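Local coordinates for putative xanthine dehydrogenase YAGS fad-binding subunit (Escherichia coli, PDB 5G5G), which is the molybdenum-cofactor-carrying large subunit of a periplasmic aldehyde oxidase, which probably oxidises aldehydes to carboxylic acids at its molybdenum centre, at residues G167-A172 with H288-A293; A172-D177 with D366-K371; A178-P183 with R713-P718; G297-I302 with V377-L382. One frame throughout, in Å; residues are numbered along the deposited sequence.

Interaction 1 of 4, residues G167-A172 with H288-A293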
loop_
_atom_site.group_PDB
_atom_site.type_symbol
_atom_site.label_atom_id
_atom_site.label_comp_id
_atom_site.label_asym_id
_atom_site.label_seq_id
_atom_site.Cartn_x
_atom_site.Cartn_y
_atom_site.Cartn_z
ATOM N N GLY C 167 40.582 16.166 -9.663
ATOM C CA GLY C 167 41.744 15.760 -10.417
ATOM C C GLY C 167 41.617 14.375 -10.993
ATOM O O GLY C 167 41.954 14.161 -12.168
ATOM N N ALA C 168 41.141 13.436 -10.181
ATOM C CA ALA C 168 41.076 12.041 -10.573
ATOM C C ALA C 168 39.989 11.863 -11.652
ATOM O O ALA C 168 40.120 11.053 -12.543
ATOM C CB ALA C 168 40.794 11.145 -9.365
ATOM N N PHE C 169 38.917 12.615 -11.528
ATOM C CA PHE C 169 37.797 12.509 -12.482
ATOM C C PHE C 169 38.279 12.945 -13.863
ATOM O O PHE C 169 38.015 12.260 -14.852
ATOM C CB PHE C 169 36.624 13.382 -12.071
ATOM C CG PHE C 169 35.408 13.194 -12.940
ATOM C CD1 PHE C 169 34.623 12.067 -12.849
ATOM C CD2 PHE C 169 35.094 14.155 -13.926
ATOM C CE1 PHE C 169 33.488 11.921 -13.634
ATOM C CE2 PHE C 169 33.961 14.010 -14.714
ATOM C CZ PHE C 169 33.128 12.913 -14.545
ATOM N N THR C 170 39.030 14.040 -13.891
ATOM C CA THR C 170 39.636 14.551 -15.126
ATOM C C THR C 170 40.551 13.495 -15.739
ATOM O O THR C 170 40.528 13.267 -16.956
ATOM C CB THR C 170 40.384 15.867 -14.855
ATOM O OG1 THR C 170 39.427 16.866 -14.471
ATOM C CG2 THR C 170 41.171 16.320 -16.107
ATOM N N SER C 171 41.356 12.845 -14.895
ATOM C CA SER C 171 42.351 11.859 -15.352
ATOM C C SER C 171 41.740 10.523 -15.804
ATOM O O SER C 171 42.372 9.727 -16.484
ATOM C CB SER C 171 43.351 11.575 -14.227
ATOM O OG SER C 171 44.087 12.768 -13.918
ATOM N N ALA C 172 40.553 10.217 -15.336
ATOM C CA ALA C 172 39.958 8.908 -15.549
ATOM C C ALA C 172 39.772 8.585 -17.040
ATOM O O ALA C 172 39.433 9.471 -17.808
ATOM C CB ALA C 172 38.626 8.817 -14.838
ATOM N N HIS C 288 23.127 13.876 -8.139
ATOM C CA HIS C 288 24.127 14.081 -9.194
ATOM C C HIS C 288 25.315 13.159 -8.910
ATOM O O HIS C 288 25.953 13.285 -7.856
ATOM C CB HIS C 288 24.525 15.551 -9.215
ATOM C CG HIS C 288 25.415 15.915 -10.353
ATOM N ND1 HIS C 288 26.254 17.005 -10.316
ATOM C CD2 HIS C 288 25.614 15.326 -11.551
ATOM C CE1 HIS C 288 26.920 17.083 -11.464
ATOM N NE2 HIS C 288 26.543 16.072 -12.230
ATOM N N LEU C 289 25.605 12.252 -9.848
ATOM C CA LEU C 289 26.652 11.247 -9.704
ATOM C C LEU C 289 27.686 11.419 -10.803
ATOM O O LEU C 289 27.333 11.457 -11.996
ATOM C CB LEU C 289 26.047 9.853 -9.785
ATOM C CG LEU C 289 25.526 9.368 -8.440
ATOM C CD1 LEU C 289 24.523 8.241 -8.621
ATOM C CD2 LEU C 289 26.662 8.875 -7.571
ATOM N N ARG C 290 28.949 11.525 -10.394
ATOM C CA ARG C 290 30.067 11.627 -11.323
ATOM C C ARG C 290 31.048 10.522 -10.899
ATOM O O ARG C 290 31.570 10.551 -9.764
ATOM C CB ARG C 290 30.701 12.999 -11.268
ATOM C CG ARG C 290 29.694 14.121 -11.537
ATOM C CD ARG C 290 30.292 15.440 -11.114
ATOM N NE ARG C 290 31.218 15.872 -12.094
ATOM C CZ ARG C 290 32.188 16.790 -11.906
ATOM N NH1 ARG C 290 32.395 17.375 -10.700
ATOM N NH2 ARG C 290 32.962 17.134 -12.935
ATOM N N ILE C 291 31.240 9.534 -11.767
ATOM C CA ILE C 291 32.098 8.387 -11.458
ATOM C C ILE C 291 33.063 8.143 -12.597
ATOM O O ILE C 291 32.670 8.071 -13.735
ATOM C CB ILE C 291 31.309 7.096 -11.197
ATOM C CG1 ILE C 291 30.051 7.409 -10.348
ATOM C CG2 ILE C 291 32.211 6.071 -10.526
ATOM C CD1 ILE C 291 29.167 6.223 -10.021
ATOM N N GLY C 292 34.345 7.984 -12.249
ATOM C CA GLY C 292 35.370 7.667 -13.218
ATOM C C GLY C 292 36.165 6.454 -12.849
ATOM O O GLY C 292 36.357 6.175 -11.647
ATOM N N ALA C 293 36.628 5.748 -13.880
ATOM C CA ALA C 293 37.449 4.552 -13.721
ATOM C C ALA C 293 38.664 4.608 -14.635
ATOM O O ALA C 293 38.703 5.357 -15.611
ATOM C CB ALA C 293 36.627 3.309 -14.062
#
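Phe169 in the last turn of helix 165-171 and Ala172 just beyond it, the two residues that touch strand 288-293, also grip one polar atom together: both offer their carbonyl oxygens to the ammonium NZ of Lys175, whose side chain makes a cation-pi contact with the Phe169 ring. The same ring receives a second cation from across the contact. Arg290 CZ lies 4.7 Å from the centroid of the Phe169 ring, in an off-centre cation-pi arrangement. The guanidinium is not stacked flat, since its plane and that of the ring are 58° apart, and it brings NH2 to within 3.7 Å of Phe169 CE2. A bend at chi3 (77°) turns the arginine chain back so that NE stands over a face of the ring, toward the rim, while Arg290 CB meets Phe169 CE1 at 3.8 Å. The backbone N of Ile291 lies at the ring edge.

This is a helix laid on a β-sheet of the molybdopterin cofactor-binding domain: the short axes approach to 7.6 Å at an angle of 59°. Arg290 is directed at helix 165-171 and Gly292 lies beneath it, whereas Leu289 and Ile291 point to the opposite side of the sheet and meet helix 354-372.

Where the helix stops, Ala172 comes down onto the strand, its CB 3.8 Å from Gly292 CA. The absence of a side chain at Gly292 makes this possible, because a CB built on that backbone would lie only 2.7 Å from Ala172 CB. The methyl group of Ala172 also reaches Ala293 O, at 3.5 Å.

Interaction 2 of 4, residues A172-D177 with D366-K371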
loop_
_atom_site.group_PDB
_atom_site.type_symbol
_atom_site.label_atom_id
_atom_site.label_comp_id
_atom_site.label_asym_id
_atom_site.label_seq_id
_atom_site.Cartn_x
_atom_site.Cartn_y
_atom_site.Cartn_z
ATOM N N ALA C 172 40.553 10.217 -15.336
ATOM C CA ALA C 172 39.958 8.908 -15.549
ATOM C C ALA C 172 39.772 8.585 -17.040
ATOM O O ALA C 172 39.433 9.471 -17.808
ATOM C CB ALA C 172 38.626 8.817 -14.838
ATOM N N ALA C 173 40.016 7.320 -17.392
ATOM C CA ALA C 173 39.880 6.829 -18.766
ATOM C C ALA C 173 38.452 6.763 -19.214
ATOM O O ALA C 173 38.167 6.955 -20.382
ATOM C CB ALA C 173 40.517 5.438 -18.914
ATOM N N VAL C 174 37.539 6.490 -18.303
ATOM C CA VAL C 174 36.141 6.326 -18.691
ATOM C C VAL C 174 35.332 6.881 -17.555
ATOM O O VAL C 174 35.702 6.685 -16.391
ATOM C CB VAL C 174 35.803 4.848 -18.986
ATOM C CG1 VAL C 174 36.067 3.945 -17.814
ATOM C CG2 VAL C 174 34.354 4.672 -19.355
ATOM N N LYS C 175 34.291 7.640 -17.870
ATOM C CA LYS C 175 33.531 8.244 -16.816
ATOM C C LYS C 175 32.107 8.561 -17.186
ATOM O O LYS C 175 31.783 8.640 -18.359
ATOM C CB LYS C 175 34.209 9.522 -16.349
ATOM C CG LYS C 175 34.202 10.643 -17.373
ATOM C CD LYS C 175 35.351 11.621 -17.246
ATOM C CE LYS C 175 36.645 11.025 -17.800
ATOM N NZ LYS C 175 37.865 11.862 -17.680
ATOM N N ILE C 176 31.285 8.727 -16.161
ATOM C CA ILE C 176 29.879 9.172 -16.343
ATOM C C ILE C 176 29.592 10.378 -15.464
ATOM O O ILE C 176 30.269 10.579 -14.456
ATOM C CB ILE C 176 28.823 8.048 -16.077
ATOM C CG1 ILE C 176 28.861 7.583 -14.632
ATOM C CG2 ILE C 176 29.029 6.861 -17.007
ATOM C CD1 ILE C 176 27.894 8.340 -13.723
ATOM N N ASP C 177 28.634 11.196 -15.912
ATOM C CA ASP C 177 28.114 12.362 -15.172
ATOM C C ASP C 177 26.621 12.364 -15.470
ATOM O O ASP C 177 26.237 12.605 -16.609
ATOM C CB ASP C 177 28.772 13.663 -15.645
ATOM C CG ASP C 177 28.263 14.904 -14.913
ATOM O OD1 ASP C 177 27.106 14.938 -14.540
ATOM O OD2 ASP C 177 29.011 15.895 -14.748
ATOM N N ASP C 366 25.733 0.734 -13.601
ATOM C CA ASP C 366 25.365 0.040 -14.839
ATOM C C ASP C 366 25.826 0.866 -16.041
ATOM O O ASP C 366 26.367 0.304 -17.002
ATOM C CB ASP C 366 23.872 -0.231 -14.905
ATOM C CG ASP C 366 23.526 -1.352 -15.878
ATOM O OD1 ASP C 366 23.962 -2.496 -15.659
ATOM O OD2 ASP C 366 22.790 -1.085 -16.843
ATOM N N GLU C 367 25.629 2.187 -15.999
ATOM C CA GLU C 367 26.097 3.069 -17.101
ATOM C C GLU C 367 27.612 3.060 -17.266
ATOM O O GLU C 367 28.119 2.993 -18.390
ATOM C CB GLU C 367 25.601 4.508 -16.951
ATOM C CG GLU C 367 24.059 4.632 -16.941
ATOM C CD GLU C 367 23.561 6.056 -17.075
ATOM O OE1 GLU C 367 24.022 6.691 -18.040
ATOM O OE2 GLU C 367 22.744 6.496 -16.234
ATOM N N LEU C 368 28.333 3.121 -16.132
ATOM C CA LEU C 368 29.773 3.129 -16.194
ATOM C C LEU C 368 30.329 1.799 -16.682
ATOM O O LEU C 368 31.221 1.780 -17.502
ATOM C CB LEU C 368 30.373 3.544 -14.850
ATOM C CG LEU C 368 31.890 3.713 -14.813
ATOM C CD1 LEU C 368 32.453 4.736 -15.805
ATOM C CD2 LEU C 368 32.296 4.060 -13.386
ATOM N N ALA C 369 29.750 0.685 -16.218
ATOM C CA ALA C 369 30.185 -0.647 -16.641
ATOM C C ALA C 369 29.998 -0.804 -18.172
ATOM O O ALA C 369 30.878 -1.290 -18.877
ATOM C CB ALA C 369 29.418 -1.726 -15.877
ATOM N N GLU C 370 28.876 -0.318 -18.668
ATOM C CA GLU C 370 28.561 -0.383 -20.082
ATOM C C GLU C 370 29.578 0.414 -20.879
ATOM O O GLU C 370 30.114 -0.058 -21.852
ATOM C CB GLU C 370 27.137 0.153 -20.325
ATOM C CG GLU C 370 26.768 0.237 -21.787
ATOM C CD GLU C 370 25.353 0.690 -22.020
ATOM O OE1 GLU C 370 24.879 1.566 -21.287
ATOM O OE2 GLU C 370 24.714 0.154 -22.955
ATOM N N LYS C 371 29.884 1.617 -20.423
ATOM C CA LYS C 371 30.856 2.466 -21.085
ATOM C C LYS C 371 32.250 1.852 -21.096
ATOM O O LYS C 371 32.957 1.939 -22.120
ATOM C CB LYS C 371 30.891 3.833 -20.410
ATOM C CG LYS C 371 31.355 4.989 -21.255
ATOM C CD LYS C 371 30.539 6.186 -20.764
ATOM C CE LYS C 371 31.171 7.466 -21.171
ATOM N NZ LYS C 371 30.267 8.560 -20.693
#
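Lys371 NZ donates a hydrogen bond of 2.8 Å to Lys175 O, approaching nearly along the C=O axis (162°). To get there the lysine chain runs beside Val174, the lysine and valine side chains passing one another head to tail, with Lys371 CG 3.6 Å from Val174 CG2. That methyl is placed by the valine's torsion (chi1 58°), which sets CG2 anti to the backbone N and leaves CG1 between N and the carbonyl carbon. One methyl of Leu368, CD1, lies 3.8 Å from Lys175 CA and also touches Val174 O and Val174 CG2. Ile176 meets the helix through CG2, which rests against the backbone of Glu367 and Leu368, 3.9 Å from Leu368 CA.

Beyond this first shell, Ile176 and Val174 are hydrogen-bonded through their backbones to Ile291 and Ala293 on the neighbouring strand, where Ala173 and Val174 together face Ala293 in a classic β bulge. Leu368 is backed by Ile291 and by Phe379 of the following helix. On the helix, Asp366 and Glu370 form salt bridges with Arg713, tying this turn to the C-terminal region.

Strand 174-182 is the outermost strand of its sheet within this chain, and the axes of strand and helix pass at 8.0 Å, 148° apart: a helix laid roughly antiparallel on the border strand of a mixed sheet, an α/β layer within the molybdopterin cofactor-binding domain.

Interaction 3 of 4, residues A178-P183 with R713-P718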
loop_
_atom_site.group_PDB
_atom_site.type_symbol
_atom_site.label_atom_id
_atom_site.label_comp_id
_atom_site.label_asym_id
_atom_site.label_seq_id
_atom_site.Cartn_x
_atom_site.Cartn_y
_atom_site.Cartn_z
ATOM N N ALA C 178 25.802 12.052 -14.475
ATOM C CA ALA C 178 24.385 11.833 -14.709
ATOM C C ALA C 178 23.613 12.290 -13.518
ATOM O O ALA C 178 24.162 12.309 -12.412
ATOM C CB ALA C 178 24.065 10.364 -14.972
ATOM N N THR C 179 22.359 12.670 -13.761
ATOM C CA THR C 179 21.457 13.156 -12.723
ATOM C C THR C 179 20.263 12.241 -12.696
ATOM O O THR C 179 19.765 11.838 -13.742
ATOM C CB THR C 179 21.051 14.637 -12.995
ATOM O OG1 THR C 179 22.242 15.448 -12.985
ATOM C CG2 THR C 179 20.054 15.206 -11.991
ATOM N N TYR C 180 19.782 11.973 -11.489
ATOM C CA TYR C 180 18.675 11.048 -11.237
ATOM C C TYR C 180 17.697 11.691 -10.235
ATOM O O TYR C 180 18.061 12.510 -9.400
ATOM C CB TYR C 180 19.144 9.702 -10.669
ATOM C CG TYR C 180 20.246 9.064 -11.463
ATOM C CD1 TYR C 180 21.584 9.461 -11.287
ATOM C CD2 TYR C 180 19.979 8.092 -12.405
ATOM C CE1 TYR C 180 22.576 8.883 -12.049
ATOM C CE2 TYR C 180 20.980 7.517 -13.166
ATOM C CZ TYR C 180 22.280 7.908 -12.974
ATOM O OH TYR C 180 23.287 7.413 -13.774
ATOM N N THR C 181 16.432 11.347 -10.390
ATOM C CA THR C 181 15.414 11.770 -9.423
ATOM C C THR C 181 14.579 10.605 -8.943
ATOM O O THR C 181 14.290 9.664 -9.708
ATOM C CB THR C 181 14.479 12.896 -9.936
ATOM O OG1 THR C 181 13.701 12.427 -11.049
ATOM C CG2 THR C 181 15.270 14.074 -10.386
ATOM N N THR C 182 14.163 10.741 -7.692
ATOM C CA THR C 182 13.141 9.877 -7.055
ATOM C C THR C 182 12.061 10.775 -6.466
ATOM O O THR C 182 12.351 11.850 -5.969
ATOM C CB THR C 182 13.694 9.009 -5.972
ATOM O OG1 THR C 182 14.189 9.804 -4.880
ATOM C CG2 THR C 182 14.845 8.182 -6.510
ATOM N N PRO C 183 10.811 10.327 -6.549
ATOM C CA PRO C 183 9.712 11.137 -6.098
ATOM C C PRO C 183 9.459 10.974 -4.600
ATOM O O PRO C 183 10.002 10.051 -3.936
ATOM C CB PRO C 183 8.508 10.525 -6.899
ATOM C CG PRO C 183 8.830 9.094 -6.959
ATOM C CD PRO C 183 10.344 9.039 -7.083
ATOM N N ARG C 713 17.396 4.433 -21.245
ATOM C CA ARG C 713 17.695 4.792 -19.859
ATOM C C ARG C 713 16.685 5.786 -19.349
ATOM O O ARG C 713 16.396 6.780 -20.023
ATOM C CB ARG C 713 19.052 5.442 -19.737
ATOM C CG ARG C 713 20.198 4.536 -20.042
ATOM C CD ARG C 713 20.504 3.636 -18.871
ATOM N NE ARG C 713 21.709 2.879 -19.189
ATOM C CZ ARG C 713 22.154 1.847 -18.478
ATOM N NH1 ARG C 713 21.500 1.403 -17.423
ATOM N NH2 ARG C 713 23.263 1.243 -18.861
ATOM N N VAL C 714 16.077 5.502 -18.212
ATOM C CA VAL C 714 15.169 6.448 -17.604
ATOM C C VAL C 714 15.725 6.737 -16.206
ATOM O O VAL C 714 15.872 5.824 -15.365
ATOM C CB VAL C 714 13.749 5.860 -17.490
ATOM C CG1 VAL C 714 12.810 6.840 -16.782
ATOM C CG2 VAL C 714 13.251 5.461 -18.873
ATOM N N ARG C 715 15.997 8.009 -15.945
ATOM C CA ARG C 715 16.683 8.372 -14.697
ATOM C C ARG C 715 15.792 9.099 -13.695
ATOM O O ARG C 715 16.249 9.473 -12.628
ATOM C CB ARG C 715 17.926 9.203 -15.044
ATOM C CG ARG C 715 18.861 8.543 -16.029
ATOM C CD ARG C 715 20.152 9.314 -16.163
ATOM N NE ARG C 715 21.028 8.642 -17.093
ATOM C CZ ARG C 715 20.952 8.741 -18.417
ATOM N NH1 ARG C 715 20.082 9.568 -18.997
ATOM N NH2 ARG C 715 21.812 8.067 -19.165
ATOM N N ASP C 716 14.535 9.323 -14.064
ATOM C CA ASP C 716 13.517 9.906 -13.195
ATOM C C ASP C 716 12.463 8.823 -12.907
ATOM O O ASP C 716 11.709 8.402 -13.780
ATOM C CB ASP C 716 12.893 11.194 -13.774
ATOM C CG ASP C 716 12.196 10.977 -15.093
ATOM O OD1 ASP C 716 12.872 10.488 -16.019
ATOM O OD2 ASP C 716 10.980 11.300 -15.207
ATOM N N TYR C 717 12.480 8.322 -11.689
ATOM C CA TYR C 717 11.541 7.262 -11.297
ATOM C C TYR C 717 10.159 7.864 -10.995
ATOM O O TYR C 717 10.078 9.049 -10.661
ATOM C CB TYR C 717 12.042 6.605 -10.049
ATOM C CG TYR C 717 13.228 5.703 -10.176
ATOM C CD1 TYR C 717 14.546 6.197 -10.010
ATOM C CD2 TYR C 717 13.051 4.365 -10.352
ATOM C CE1 TYR C 717 15.655 5.327 -10.054
ATOM C CE2 TYR C 717 14.120 3.486 -10.342
ATOM C CZ TYR C 717 15.420 3.961 -10.193
ATOM O OH TYR C 717 16.428 3.037 -10.168
ATOM N N PRO C 718 9.069 7.078 -11.076
ATOM C CA PRO C 718 9.046 5.691 -11.532
ATOM C C PRO C 718 9.114 5.591 -13.050
ATOM O O PRO C 718 8.821 6.569 -13.780
ATOM C CB PRO C 718 7.672 5.185 -11.010
ATOM C CG PRO C 718 6.820 6.424 -11.017
ATOM C CD PRO C 718 7.707 7.578 -10.714
HETATM O O HOH W 1 11.470 11.272 -9.859
#
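Thr181 and Asp716 form a single parallel β bridge, in two segments whose end-to-end directions differ by only 17°. Thr181 uses both its backbone N and O toward this one segment: Thr181 N donates to Arg715 O at 2.9 Å, and Tyr717 N donates to Thr181 O at 3.0 Å in a nearly straight bond (170°). A water links Thr181 and Tyr717, donating to Tyr717 O and hydrogen-bonded to Thr181 OG1.

The bridge lets the irregular segment after helix 698-710 line the border of strand 174-182, whose other edge pairs with strand 285-293. The cis peptide before Pro718 follows directly.

The stretched methylene chain of Arg715 passes at a slant by the Tyr180 ring, its CB 3.5 Å from Tyr180 CD2 and its CD 3.6 Å from Tyr180 CE2. Both polar ends converge on Glu367: Tyr180 OH is hydrogen-bonded to OE2, and Arg715 NH2 forms a salt bridge with OE1. Exchanging Tyr180 for alanine would probably leave Glu367 OE2 without its hydroxyl partner and the arginine's methylenes without the ring beside them. Thr182 and Tyr717 project together from their backbones, with Thr182 CG2 4.0 Å from Tyr717 CD1; Tyr717 OH goes on to Met359 O.

Interaction 4 of 4, residues G297-I302 with V377-L382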
loop_
_atom_site.group_PDB
_atom_site.type_symbol
_atom_site.label_atom_id
_atom_site.label_comp_id
_atom_site.label_asym_id
_atom_site.label_seq_id
_atom_site.Cartn_x
_atom_site.Cartn_y
_atom_site.Cartn_z
ATOM N N GLY C 297 39.082 -0.610 -15.486
ATOM C CA GLY C 297 37.754 -0.622 -14.917
ATOM C C GLY C 297 37.708 -0.424 -13.422
ATOM O O GLY C 297 36.612 -0.463 -12.834
ATOM N N LYS C 298 38.844 -0.122 -12.811
ATOM C CA LYS C 298 38.901 0.255 -11.392
ATOM C C LYS C 298 38.437 1.694 -11.226
ATOM O O LYS C 298 39.022 2.618 -11.807
ATOM C CB LYS C 298 40.330 0.145 -10.814
ATOM C CG LYS C 298 40.789 -1.308 -10.605
ATOM C CD LYS C 298 40.210 -1.841 -9.296
ATOM C CE LYS C 298 40.471 -3.314 -9.044
ATOM N NZ LYS C 298 41.917 -3.626 -9.101
ATOM N N ILE C 299 37.402 1.876 -10.421
ATOM C CA ILE C 299 36.924 3.214 -10.095
ATOM C C ILE C 299 38.046 3.945 -9.390
ATOM O O ILE C 299 38.669 3.391 -8.482
ATOM C CB ILE C 299 35.676 3.143 -9.204
ATOM C CG1 ILE C 299 34.523 2.553 -10.015
ATOM C CG2 ILE C 299 35.305 4.516 -8.635
ATOM C CD1 ILE C 299 33.309 2.196 -9.181
ATOM N N THR C 300 38.296 5.173 -9.811
ATOM C CA THR C 300 39.279 6.065 -9.227
ATOM C C THR C 300 38.679 7.346 -8.635
ATOM O O THR C 300 39.366 8.038 -7.878
ATOM C CB THR C 300 40.292 6.484 -10.277
ATOM O OG1 THR C 300 39.608 7.080 -11.379
ATOM C CG2 THR C 300 41.085 5.248 -10.748
ATOM N N ALA C 301 37.443 7.667 -9.014
ATOM C CA ALA C 301 36.847 8.939 -8.650
ATOM C C ALA C 301 35.360 8.766 -8.493
ATOM O O ALA C 301 34.708 8.253 -9.399
ATOM C CB ALA C 301 37.175 9.971 -9.727
ATOM N N ILE C 302 34.796 9.103 -7.324
ATOM C CA ILE C 302 33.359 8.972 -7.115
ATOM C C ILE C 302 32.858 10.193 -6.366
ATOM O O ILE C 302 33.384 10.574 -5.323
ATOM C CB ILE C 302 32.954 7.651 -6.402
ATOM C CG1 ILE C 302 31.426 7.594 -6.227
ATOM C CG2 ILE C 302 33.681 7.456 -5.048
ATOM C CD1 ILE C 302 30.979 6.172 -5.944
ATOM N N VAL C 377 28.113 -7.291 -13.347
ATOM C CA VAL C 377 28.429 -8.103 -12.142
ATOM C C VAL C 377 29.922 -8.072 -11.936
ATOM O O VAL C 377 30.378 -7.762 -10.858
ATOM C CB VAL C 377 27.934 -9.552 -12.264
ATOM C CG1 VAL C 377 28.456 -10.405 -11.110
ATOM C CG2 VAL C 377 26.419 -9.609 -12.371
ATOM N N GLU C 378 30.700 -8.378 -12.979
ATOM C CA GLU C 378 32.159 -8.342 -12.872
ATOM C C GLU C 378 32.695 -6.968 -12.474
ATOM O O GLU C 378 33.683 -6.867 -11.758
ATOM C CB GLU C 378 32.815 -8.768 -14.189
ATOM C CG GLU C 378 32.666 -10.273 -14.475
ATOM C CD GLU C 378 33.265 -11.188 -13.382
ATOM O OE1 GLU C 378 34.247 -10.843 -12.666
ATOM O OE2 GLU C 378 32.728 -12.294 -13.235
ATOM N N PHE C 379 32.020 -5.913 -12.952
ATOM C CA PHE C 379 32.431 -4.564 -12.633
ATOM C C PHE C 379 32.351 -4.277 -11.147
ATOM O O PHE C 379 33.222 -3.655 -10.606
ATOM C CB PHE C 379 31.583 -3.532 -13.415
ATOM C CG PHE C 379 32.068 -2.122 -13.270
ATOM C CD1 PHE C 379 33.178 -1.685 -13.976
ATOM C CD2 PHE C 379 31.404 -1.229 -12.449
ATOM C CE1 PHE C 379 33.637 -0.383 -13.864
ATOM C CE2 PHE C 379 31.832 0.094 -12.365
ATOM C CZ PHE C 379 32.942 0.518 -13.058
ATOM N N ARG C 380 31.273 -4.702 -10.507
ATOM C CA ARG C 380 31.107 -4.565 -9.047
ATOM C C ARG C 380 32.104 -5.424 -8.302
ATOM O O ARG C 380 32.693 -4.968 -7.329
ATOM C CB ARG C 380 29.675 -4.873 -8.632
ATOM C CG ARG C 380 28.672 -3.868 -9.146
ATOM C CD ARG C 380 27.261 -4.254 -8.684
ATOM N NE ARG C 380 26.296 -3.193 -9.002
ATOM C CZ ARG C 380 25.790 -2.983 -10.217
ATOM N NH1 ARG C 380 26.109 -3.769 -11.236
ATOM N NH2 ARG C 380 24.913 -1.985 -10.412
ATOM N N ILE C 381 32.387 -6.628 -8.786
ATOM C CA ILE C 381 33.349 -7.498 -8.117
ATOM C C ILE C 381 34.727 -6.836 -8.158
ATOM O O ILE C 381 35.435 -6.813 -7.136
ATOM C CB ILE C 381 33.336 -8.921 -8.728
ATOM C CG1 ILE C 381 32.008 -9.611 -8.356
ATOM C CG2 ILE C 381 34.511 -9.767 -8.204
ATOM C CD1 ILE C 381 31.723 -10.880 -9.165
ATOM N N LEU C 382 35.138 -6.353 -9.347
ATOM C CA LEU C 382 36.398 -5.663 -9.501
ATOM C C LEU C 382 36.591 -4.507 -8.523
ATOM O O LEU C 382 37.727 -4.204 -8.183
ATOM C CB LEU C 382 36.487 -5.112 -10.909
ATOM C CG LEU C 382 37.759 -4.588 -11.464
ATOM C CD1 LEU C 382 38.665 -5.798 -11.739
ATOM C CD2 LEU C 382 37.486 -3.803 -12.756
#
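The apolar part of this contact rests on Phe379, which with Leu382 reaches from helix 376-382 to the loop at 297-298 and the first residue of strand 299-310. Ile299 crosses the Phe379 side chain at about a right angle and sets its CG1 4.0 Å from Phe379 CZ. Replacing Phe379 by alanine would probably open a gap between Ile299 and helix 354-372, where the ring also packs on Ile365 and Ala369.

A second group of contacts sets side-chain carbons against backbone. Phe379 CE1 approaches Gly297 O at 3.1 Å; CG lies anti to the backbone N (chi1 -173°), directing the ring across to Gly297 and Ile299. A methyl of Leu382 packs on the Gly297 peptide, CD2 lying 3.5 Å from Gly297 C. In return, Lys298 bends at chi2 and chi4, curling its chain back until CE is 3.0 Å from Leu382 O and 3.9 Å from Leu382 CG.

Backbone shape contributes too, since Gly297 has a positive phi (91°) at which a CB would collide with the carbonyl oxygen of the residue before and be crowded by Leu382 CD2.

No hydrogen bond joins the two segments directly; the polar link is made by Asn383, whose ND2 serves Gly297 O and Phe379 O while its OD1 accepts from Ile299 N. The contact thus combines carbon packing and short C...O approaches with an amide bridge, which satisfies Gly297 O and ties the two backbones together.

All four contacts gather around one mixed sheet of the molybdopterin cofactor-binding domain. Interactions 1, 2 and 4 are tightly clustered, their centres about 9 to 12 Å apart; interaction 3 lies about 17 Å from interaction 2 and 22 Å from interaction 4, farther along strand 174-182. Residues 167-183 supply one side of the first three in succession, and interactions 1 and 2 share Ala172. Strands 285-293 and 299-310 follow, then helices 354-372 and 376-382, and much later the C-terminal segment 713-718. Glu367 couples interactions 2 and 3. The sheet thus carries helices on both faces, and its border strand 174-182 receives the distant C-terminal segment, joining parts far apart in sequence.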